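Local atomic coordinates of uncharacterized protein (PDB entry 3QOO), a protein that is of unknown function but adopts a hot-dog fold and, by family, may be a thioesterase resembling the fluoroacetyl-CoA-specific enzymes. Residues K20-S25 against D83-T88; V24-T29 against E37-A42; A43-M48 against S71-L76. All coordinates share one frame; numbering follows the deposited sequence. Where two conformers were deposited one is given.

How the contacts relate
All three contacts touch the N-terminal half of helix 41-56 in a hot-dog fold. Contact 1 pairs the edge strand 15-21 with strand 84-95 and meets the helix through side chains; contact 2 folds the loop after that edge strand against the helix start; contact 3 lays the helix on strand 64-75, where the sheet runs on into the second subunit. Contacts 1 and 2 have centres about 10 Å apart and share Val-24 and Ser-25, the latter a sodium ligand; the salt bridge from Lys-20 NZ to Asp-26 OD1 (2.9 Å) joins them. Phe-87 CZ touches Phe-44 CD1 at 3.6 Å, linking contacts 1 and 3. Thr-41 OG1 and Asn-75 ND2, 2.9 Å apart in a probable hydrogen bond, tie contact 2 to contact 3.

Contact 1 (K20-S25 against D83-T88); sequences KKVSVS and DDVTFT. With NA (sodium ion), chain B.
Lys-21 and Asp-84 face each other as a non-hydrogen-bonded antiparallel pair, and their side chains close a salt bridge on one face of the sheet. Lys-21 NZ donates to the syn lone pair of Asp-84 OD2 at 2.8 Å, with a weak second bond to OD1 of the same carboxylate. The lysine chain starts extended; chi3 (-61°) then turns CE and chi4 (-84°) turns NZ toward Asp-84. So flexible a chain can fold back until its ammonium reaches a carboxylate on the adjacent strand.

On the neighbouring pair the backbones are bonded both ways: Lys-20 N to Val-85 O and Val-85 N to Lys-20 O, each 2.8 Å. Beyond the strand end, Val-22 N still donates to Asp-83 O at 2.9 Å, and the Lys-21 CA hydrogen points to that same oxygen.

On the side of Lys-20 and Val-85 the contacts are mainly between hydrocarbon atoms. Val-22, just past the strand, sets CG2 3.8 Å from Val-85 CG2, beta-branched side chains whose methyls meet close to the backbone. Lys-20 CB lies 3.8 Å from Phe-87 CE2, the two side chains running alongside each other. Phe-87 itself packs against Thr-47 and Leu-51 of helix 41-56.

Past Val-22 the chain turns, and Ser-23 OG and Ser-25 OG bind a sodium ion, the latter at 2.4 Å, with three waters as further ligands. Ser-23 OG is also hydrogen-bonded to Asp-26, a second-shell carboxylate that would favour a cation nearby. The contact thus sets the Lys-21/Asp-84 ion pair on one face and the aliphatic stem of Lys-20 on the other, its ammonium led off to Asp-26, with neutral hydroxyls binding sodium beyond the strand.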
loop_
_atom_site.group_PDB
_atom_site.type_symbol
_atom_site.label_atom_id
_atom_site.label_comp_id
_atom_site.label_asym_id
_atom_site.label_seq_id
_atom_site.Cartn_x
_atom_site.Cartn_y
_atom_site.Cartn_z
ATOM N N LYS A 20 1.295 -5.675 -15.745
ATOM C CA LYS A 20 0.574 -6.463 -14.788
ATOM C C LYS A 20 -0.862 -6.586 -15.275
ATOM O O LYS A 20 -1.513 -5.556 -15.458
ATOM C CB LYS A 20 0.651 -5.710 -13.448
ATOM C CG LYS A 20 -0.241 -6.130 -12.381
ATOM C CD LYS A 20 0.087 -7.457 -11.812
ATOM C CE LYS A 20 -0.914 -7.774 -10.717
ATOM N NZ LYS A 20 -0.724 -9.133 -10.119
ATOM N N LYS A 21 -1.372 -7.809 -15.428
ATOM C CA LYS A 21 -2.779 -8.020 -15.769
ATOM C C LYS A 21 -3.616 -7.997 -14.486
ATOM O O LYS A 21 -3.285 -8.644 -13.481
ATOM C CB LYS A 21 -3.019 -9.351 -16.503
ATOM C CG LYS A 21 -4.380 -9.330 -17.217
ATOM C CD LYS A 21 -4.600 -10.449 -18.139
ATOM C CE LYS A 21 -3.594 -10.455 -19.211
ATOM N NZ LYS A 21 -3.916 -9.571 -20.353
ATOM N N VAL A 22 -4.708 -7.261 -14.505
ATOM C CA VAL A 22 -5.546 -7.163 -13.304
ATOM C C VAL A 22 -6.362 -8.438 -13.175
ATOM O O VAL A 22 -7.191 -8.758 -14.032
ATOM C CB VAL A 22 -6.437 -5.917 -13.310
ATOM C CG1 VAL A 22 -7.289 -5.869 -12.050
ATOM C CG2 VAL A 22 -5.616 -4.642 -13.499
ATOM N N SER A 23 -6.186 -9.130 -12.052
ATOM C CA SER A 23 -6.862 -10.382 -11.760
ATOM C C SER A 23 -7.619 -10.287 -10.433
ATOM O O SER A 23 -7.472 -9.323 -9.695
ATOM C CB SER A 23 -5.893 -11.550 -11.741
ATOM O OG SER A 23 -5.078 -11.505 -10.570
ATOM N N VAL A 24 -8.392 -11.316 -10.126
ATOM C CA VAL A 24 -9.222 -11.283 -8.922
ATOM C C VAL A 24 -8.359 -11.087 -7.650
ATOM O O VAL A 24 -8.759 -10.383 -6.725
ATOM C CB VAL A 24 -10.187 -12.522 -8.846
ATOM C CG1 VAL A 24 -9.401 -13.824 -8.742
ATOM C CG2 VAL A 24 -11.264 -12.349 -7.740
ATOM N N SER A 25 -7.135 -11.630 -7.619
ATOM C CA SER A 25 -6.285 -11.465 -6.436
ATOM C C SER A 25 -5.791 -10.048 -6.250
ATOM O O SER A 25 -5.326 -9.671 -5.182
ATOM C CB SER A 25 -5.135 -12.439 -6.449
ATOM O OG SER A 25 -4.260 -12.189 -7.503
ATOM N N ASP A 83 -7.622 -5.667 -17.461
ATOM C CA ASP A 83 -6.753 -4.597 -17.952
ATOM C C ASP A 83 -5.312 -4.994 -17.811
ATOM O O ASP A 83 -4.978 -5.761 -16.942
ATOM C CB ASP A 83 -6.988 -3.374 -17.083
ATOM C CG ASP A 83 -6.493 -2.070 -17.668
ATOM O OD1 ASP A 83 -6.207 -1.967 -18.886
ATOM O OD2 ASP A 83 -6.473 -1.085 -16.883
ATOM N N ASP A 84 -4.472 -4.494 -18.712
ATOM C CA ASP A 84 -3.022 -4.605 -18.591
ATOM C C ASP A 84 -2.487 -3.264 -18.203
ATOM O O ASP A 84 -2.623 -2.279 -18.937
ATOM C CB ASP A 84 -2.397 -5.100 -19.881
ATOM C CG ASP A 84 -2.639 -6.549 -20.052
ATOM O OD1 ASP A 84 -2.154 -7.315 -19.206
ATOM O OD2 ASP A 84 -3.306 -6.922 -21.009
ATOM N N VAL A 85 -1.887 -3.215 -17.036
ATOM C CA VAL A 85 -1.338 -2.000 -16.453
ATOM C C VAL A 85 0.183 -2.006 -16.511
ATOM O O VAL A 85 0.817 -2.916 -15.978
ATOM C CB VAL A 85 -1.819 -1.818 -14.982
ATOM C CG1 VAL A 85 -1.310 -0.524 -14.422
ATOM C CG2 VAL A 85 -3.345 -1.877 -14.914
ATOM N N THR A 86 0.735 -1.006 -17.194
ATOM C CA THR A 86 2.186 -0.849 -17.271
ATOM C C THR A 86 2.653 0.015 -16.097
ATOM O O THR A 86 2.239 1.165 -15.962
ATOM C CB THR A 86 2.603 -0.225 -18.598
ATOM O OG1 THR A 86 2.145 -1.078 -19.638
ATOM C CG2 THR A 86 4.098 -0.013 -18.701
ATOM N N PHE A 87 3.519 -0.550 -15.268
ATOM C CA PHE A 87 4.147 0.144 -14.160
ATOM C C PHE A 87 5.540 0.565 -14.540
ATOM O O PHE A 87 6.317 -0.247 -15.071
ATOM C CB PHE A 87 4.236 -0.756 -12.936
ATOM C CG PHE A 87 2.946 -1.027 -12.238
ATOM C CD1 PHE A 87 2.703 -0.480 -10.990
ATOM C CD2 PHE A 87 1.997 -1.867 -12.788
ATOM C CE1 PHE A 87 1.533 -0.776 -10.295
ATOM C CE2 PHE A 87 0.808 -2.114 -12.089
ATOM C CZ PHE A 87 0.579 -1.574 -10.857
ATOM N N THR A 88 5.859 1.828 -14.243
ATOM C CA THR A 88 7.202 2.363 -14.428
ATOM C C THR A 88 7.660 2.892 -13.080
ATOM O O THR A 88 6.973 3.745 -12.493
ATOM C CB THR A 88 7.232 3.499 -15.453
ATOM O OG1 THR A 88 6.644 3.053 -16.672
ATOM C CG2 THR A 88 8.681 3.934 -15.715
HETATM NA NA NA B . -3.987 -13.437 -9.516
HETATM O O HOH W 1 -6.249 -14.310 -9.141
HETATM O O HOH W 2 -1.914 -12.410 -9.962
HETATM O O HOH W 3 -2.980 -15.187 -8.217
#

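Contact 2 (V24-T29 against E37-A42); sequences VSDTVT and EFMSTA. With NA (sodium ion), chain B.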
loop_
_atom_site.group_PDB
_atom_site.type_symbol
_atom_site.label_atom_id
_atom_site.label_comp_id
_atom_site.label_asym_id
_atom_site.label_seq_id
_atom_site.Cartn_x
_atom_site.Cartn_y
_atom_site.Cartn_z
ATOM N N VAL A 24 -8.392 -11.316 -10.126
ATOM C CA VAL A 24 -9.222 -11.283 -8.922
ATOM C C VAL A 24 -8.359 -11.087 -7.650
ATOM O O VAL A 24 -8.759 -10.383 -6.725
ATOM C CB VAL A 24 -10.187 -12.522 -8.846
ATOM C CG1 VAL A 24 -9.401 -13.824 -8.742
ATOM C CG2 VAL A 24 -11.264 -12.349 -7.740
ATOM N N SER A 25 -7.135 -11.630 -7.619
ATOM C CA SER A 25 -6.285 -11.465 -6.436
ATOM C C SER A 25 -5.791 -10.048 -6.250
ATOM O O SER A 25 -5.326 -9.671 -5.182
ATOM C CB SER A 25 -5.135 -12.439 -6.449
ATOM O OG SER A 25 -4.260 -12.189 -7.503
ATOM N N ASP A 26 -5.897 -9.230 -7.289
ATOM C CA ASP A 26 -5.508 -7.832 -7.270
ATOM C C ASP A 26 -6.661 -6.915 -6.917
ATOM O O ASP A 26 -6.449 -5.719 -6.790
ATOM C CB ASP A 26 -4.962 -7.420 -8.652
ATOM C CG ASP A 26 -3.824 -8.284 -9.118
ATOM O OD1 ASP A 26 -2.847 -8.358 -8.349
ATOM O OD2 ASP A 26 -3.906 -8.871 -10.228
ATOM N N THR A 27 -7.877 -7.434 -6.754
ATOM C CA THR A 27 -9.064 -6.605 -6.500
ATOM C C THR A 27 -9.642 -6.934 -5.147
ATOM O O THR A 27 -10.313 -6.078 -4.519
ATOM C CB THR A 27 -10.161 -6.807 -7.554
ATOM O OG1 THR A 27 -10.746 -8.122 -7.402
ATOM C CG2 THR A 27 -9.667 -6.596 -8.956
ATOM N N VAL A 28 -9.451 -8.182 -4.704
ATOM C CA VAL A 28 -10.079 -8.660 -3.472
ATOM C C VAL A 28 -9.498 -7.895 -2.300
ATOM O O VAL A 28 -10.152 -7.719 -1.253
ATOM C CB VAL A 28 -9.878 -10.182 -3.267
ATOM C CG1 VAL A 28 -10.549 -10.947 -4.381
ATOM C CG2 VAL A 28 -8.398 -10.541 -3.084
ATOM N N THR A 29 -8.270 -7.416 -2.500
ATOM C CA THR A 29 -7.545 -6.612 -1.525
ATOM C C THR A 29 -8.060 -5.162 -1.377
ATOM O O THR A 29 -7.540 -4.375 -0.545
ATOM C CB THR A 29 -6.070 -6.644 -1.844
ATOM O OG1 THR A 29 -5.861 -6.408 -3.250
ATOM C CG2 THR A 29 -5.504 -8.040 -1.497
ATOM N N GLU A 37 -14.397 -4.880 -9.152
ATOM C CA GLU A 37 -14.143 -4.715 -10.584
ATOM C C GLU A 37 -12.772 -4.141 -10.899
ATOM O O GLU A 37 -12.377 -4.193 -12.042
ATOM C CB GLU A 37 -15.205 -3.842 -11.283
ATOM C CG GLU A 37 -16.406 -4.608 -11.723
ATOM C CD GLU A 37 -17.331 -3.866 -12.663
ATOM O OE1 GLU A 37 -16.905 -3.389 -13.735
ATOM O OE2 GLU A 37 -18.528 -3.849 -12.391
ATOM N N PHE A 38 -12.059 -3.576 -9.948
ATOM C CA PHE A 38 -10.813 -2.897 -10.296
ATOM C C PHE A 38 -9.718 -3.069 -9.269
ATOM O O PHE A 38 -9.942 -3.458 -8.125
ATOM C CB PHE A 38 -11.103 -1.427 -10.603
ATOM C CG PHE A 38 -11.832 -0.690 -9.507
ATOM C CD1 PHE A 38 -11.132 -0.092 -8.478
ATOM C CD2 PHE A 38 -13.202 -0.544 -9.567
ATOM C CE1 PHE A 38 -11.789 0.617 -7.519
ATOM C CE2 PHE A 38 -13.873 0.153 -8.608
ATOM C CZ PHE A 38 -13.185 0.736 -7.580
HETATM N N MSE A 39 -8.504 -2.786 -9.710
HETATM C CA MSE A 39 -7.312 -3.054 -8.930
HETATM C C MSE A 39 -7.270 -2.214 -7.656
HETATM O O MSE A 39 -7.561 -1.013 -7.677
HETATM C CB MSE A 39 -6.092 -2.744 -9.803
HETATM C CG MSE A 39 -4.734 -2.994 -9.125
HETATM SE SE MSE A 39 -3.216 -2.900 -10.358
HETATM C CE MSE A 39 -3.155 -4.692 -10.425
ATOM N N SER A 40 -6.879 -2.844 -6.552
ATOM C CA SER A 40 -6.811 -2.200 -5.234
ATOM C C SER A 40 -5.527 -1.407 -5.046
ATOM O O SER A 40 -4.500 -1.609 -5.714
ATOM C CB SER A 40 -6.854 -3.255 -4.159
ATOM O OG SER A 40 -5.634 -3.958 -4.110
ATOM N N THR A 41 -5.554 -0.512 -4.078
ATOM C CA THR A 41 -4.362 0.231 -3.721
ATOM C C THR A 41 -3.243 -0.692 -3.265
ATOM O O THR A 41 -2.088 -0.476 -3.620
ATOM C CB THR A 41 -4.659 1.249 -2.638
ATOM O OG1 THR A 41 -5.803 2.017 -3.045
ATOM C CG2 THR A 41 -3.476 2.198 -2.429
ATOM N N ALA A 42 -3.576 -1.731 -2.512
ATOM C CA ALA A 42 -2.578 -2.686 -2.053
ATOM C C ALA A 42 -1.887 -3.354 -3.234
ATOM O O ALA A 42 -0.662 -3.588 -3.206
ATOM C CB ALA A 42 -3.197 -3.763 -1.156
HETATM NA NA NA B . -3.987 -13.437 -9.516
HETATM O O HOH W 1 -6.249 -14.310 -9.141
HETATM O O HOH W 4 -6.118 -1.962 -0.547
HETATM O O HOH W 2 -1.914 -12.410 -9.962
HETATM O O HOH W 3 -2.980 -15.187 -8.217
#
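Thr-27 and Met-39 bring the two backbones closest, CA to CA 4.6 Å, and Ser-40 N donates to Asp-26 O at 2.9 Å in a nearly straight bond (170°). The Met-39 CA hydrogen points to the same carbonyl. Ser-40 OG and Thr-29 OG1 then meet in a short hydroxyl-to-hydroxyl hydrogen bond of 2.6 Å. Ser-40 occupies the N-cap of helix 41-56: its OG sits between the backbone N and the carbonyl carbon (chi1 73°) and caps Ala-43 N, a task for which a short hydroxyl side chain is well suited. In this hot-dog fold the capped helix is the one wrapped by the sheet, and the contact fixes its first turn to the loop that follows the edge strand. The small Ala-42 lets its CB approach Thr-29 CB to 4.1 Å, and a water bridges Thr-29 O and Ala-42 N. Thr-27 places CG2 3.3 Å from Phe-38 O. Met-39, a selenomethionine, bends at chi3 and brings CE alongside Asp-26, 3.7 Å from its CB; the Asp-26 carboxylate is held by Ser-23 and Lys-20, next to the sodium site to which Ser-25 OG and Ser-23 OG contribute alongside three waters.

Contact 3 (A43-M48 against S71-L76); sequences AFLETM and SEVHNL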
loop_
_atom_site.group_PDB
_atom_site.type_symbol
_atom_site.label_atom_id
_atom_site.label_comp_id
_atom_site.label_asym_id
_atom_site.label_seq_id
_atom_site.Cartn_x
_atom_site.Cartn_y
_atom_site.Cartn_z
ATOM N N ALA A 43 -2.637 -3.660 -4.290
ATOM C CA ALA A 43 -2.058 -4.263 -5.484
ATOM C C ALA A 43 -1.111 -3.305 -6.178
ATOM O O ALA A 43 -0.048 -3.720 -6.652
ATOM C CB ALA A 43 -3.151 -4.713 -6.438
ATOM N N PHE A 44 -1.491 -2.051 -6.326
ATOM C CA PHE A 44 -0.568 -1.056 -6.880
ATOM C C PHE A 44 0.704 -0.997 -6.071
ATOM O O PHE A 44 1.810 -0.947 -6.628
ATOM C CB PHE A 44 -1.202 0.330 -6.952
ATOM C CG PHE A 44 -2.205 0.485 -8.050
ATOM C CD1 PHE A 44 -1.816 0.598 -9.357
ATOM C CD2 PHE A 44 -3.544 0.608 -7.775
ATOM C CE1 PHE A 44 -2.714 0.745 -10.368
ATOM C CE2 PHE A 44 -4.463 0.782 -8.795
ATOM C CZ PHE A 44 -4.050 0.848 -10.089
ATOM N N LEU A 45 0.572 -1.029 -4.746
ATOM C CA LEU A 45 1.726 -0.971 -3.864
ATOM C C LEU A 45 2.615 -2.214 -4.018
ATOM O O LEU A 45 3.839 -2.098 -4.144
ATOM C CB LEU A 45 1.267 -0.775 -2.422
ATOM C CG LEU A 45 2.224 -0.058 -1.475
ATOM C CD1 LEU A 45 1.487 0.396 -0.244
ATOM C CD2 LEU A 45 3.416 -0.899 -1.096
ATOM N N GLU A 46 2.020 -3.395 -4.012
ATOM C CA GLU A 46 2.781 -4.623 -4.146
ATOM C C GLU A 46 3.623 -4.600 -5.435
ATOM O O GLU A 46 4.776 -5.038 -5.465
ATOM C CB GLU A 46 1.830 -5.818 -4.161
ATOM C CG GLU A 46 2.537 -7.130 -4.297
ATOM C CD GLU A 46 1.599 -8.304 -4.416
ATOM O OE1 GLU A 46 0.385 -8.135 -4.167
ATOM O OE2 GLU A 46 2.102 -9.399 -4.750
ATOM N N THR A 47 3.032 -4.105 -6.523
ATOM C CA THR A 47 3.702 -4.109 -7.808
ATOM C C THR A 47 4.844 -3.081 -7.836
ATOM O O THR A 47 5.929 -3.333 -8.358
ATOM C CB THR A 47 2.699 -3.872 -8.934
ATOM O OG1 THR A 47 1.571 -4.774 -8.810
ATOM C CG2 THR A 47 3.394 -4.024 -10.257
HETATM N N MSE A 48 4.602 -1.925 -7.229
HETATM C CA MSE A 48 5.636 -0.940 -7.042
HETATM C C MSE A 48 6.820 -1.512 -6.264
HETATM O O MSE A 48 7.987 -1.330 -6.654
HETATM C CB MSE A 48 5.071 0.291 -6.341
HETATM C CG MSE A 48 6.149 1.340 -6.011
HETATM SE SE MSE A 48 5.409 3.071 -5.431
HETATM C CE MSE A 48 4.459 2.505 -3.814
ATOM N N SER A 71 5.730 4.164 1.783
ATOM C CA SER A 71 5.081 4.109 0.475
ATOM C C SER A 71 3.892 5.026 0.439
ATOM O O SER A 71 3.198 5.199 1.458
ATOM C CB SER A 71 4.645 2.694 0.130
ATOM O OG SER A 71 5.757 1.837 -0.074
ATOM N N GLU A 72 3.596 5.586 -0.709
ATOM C CA GLU A 72 2.406 6.394 -0.960
ATOM C C GLU A 72 1.864 6.064 -2.321
ATOM O O GLU A 72 2.658 5.899 -3.280
ATOM C CB GLU A 72 2.754 7.875 -0.868
ATOM C CG GLU A 72 1.604 8.821 -0.995
ATOM C CD GLU A 72 1.919 10.248 -0.635
ATOM O OE1 GLU A 72 0.979 11.094 -0.860
ATOM O OE2 GLU A 72 3.133 10.545 -0.274
ATOM N N VAL A 73 0.551 5.943 -2.447
ATOM C CA VAL A 73 -0.118 5.703 -3.717
ATOM C C VAL A 73 -1.253 6.687 -3.868
ATOM O O VAL A 73 -2.014 6.911 -2.911
ATOM C CB VAL A 73 -0.639 4.235 -3.827
ATOM C CG1 VAL A 73 -1.436 4.015 -5.128
ATOM C CG2 VAL A 73 0.512 3.273 -3.735
ATOM N N HIS A 74 -1.373 7.271 -5.052
ATOM C CA HIS A 74 -2.533 8.068 -5.445
ATOM C C HIS A 74 -3.280 7.344 -6.547
ATOM O O HIS A 74 -2.722 7.028 -7.590
ATOM C CB HIS A 74 -2.121 9.445 -5.968
ATOM C CG HIS A 74 -1.393 10.284 -4.973
ATOM N ND1 HIS A 74 -0.987 11.575 -5.272
ATOM C CD2 HIS A 74 -0.968 10.045 -3.706
ATOM C CE1 HIS A 74 -0.338 12.083 -4.235
ATOM N NE2 HIS A 74 -0.322 11.179 -3.264
ATOM N N ASN A 75 -4.539 7.049 -6.316
ATOM C CA ASN A 75 -5.356 6.469 -7.344
ATOM C C ASN A 75 -5.890 7.571 -8.207
ATOM O O ASN A 75 -6.322 8.623 -7.717
ATOM C CB ASN A 75 -6.487 5.665 -6.741
ATOM C CG ASN A 75 -6.001 4.372 -6.181
ATOM O OD1 ASN A 75 -5.540 3.513 -6.924
ATOM N ND2 ASN A 75 -6.060 4.233 -4.866
ATOM N N LEU A 76 -5.838 7.337 -9.499
ATOM C CA LEU A 76 -6.330 8.307 -10.504
ATOM C C LEU A 76 -7.561 7.817 -11.227
ATOM O O LEU A 76 -8.505 8.578 -11.428
ATOM C CB LEU A 76 -5.243 8.635 -11.511
ATOM C CG LEU A 76 -3.940 9.147 -10.885
ATOM C CD1 LEU A 76 -3.062 9.564 -12.050
ATOM C CD2 LEU A 76 -3.970 10.193 -9.816
#
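Leu-45 and Val-73 are the closest backbone pair, CA to CA 6.9 Å, where helix 43-48 crosses strand 71-75 with the axes 9.0 Å apart and their directions 130° from each other. No hydrogen bond spans the two segments; the contact is carried mainly by side chains. Val-73 sits in the middle, its CG1 4.1 Å from Phe-44 CB and its CG2 4.0 Å from Met-48 CE. In Met-48, a selenomethionine, CE swings round at chi3 (62°) to lie near Ser-71 CB and Val-73; a long flexible side chain can follow the strand surface in this way. Leu-45 lays CD1 3.9 Å from Ser-71 CB and CD2 beside OG of this small residue, whose hydroxyl is hydrogen-bonded to Gln-117. At the other end, in the conformer given, Asn-75 OD1 approaches Phe-44 CE2 at 3.5 Å, ring and amide planes 61° apart. Helix 41-56 lying on an antiparallel sheet is the sausage in the bun of the hot-dog fold. Residues 71-74 also pair with a strand of the second subunit, continuing the sheet across the dimer, and Leu-45 packs on Leu-45 of that subunit. With mostly hydrocarbon between helix and strand, the contact relies on close apolar packing, while Ser-71 OG and, probably, Asn-75 ND2 bond to Gln-117 and Thr-41 outside it.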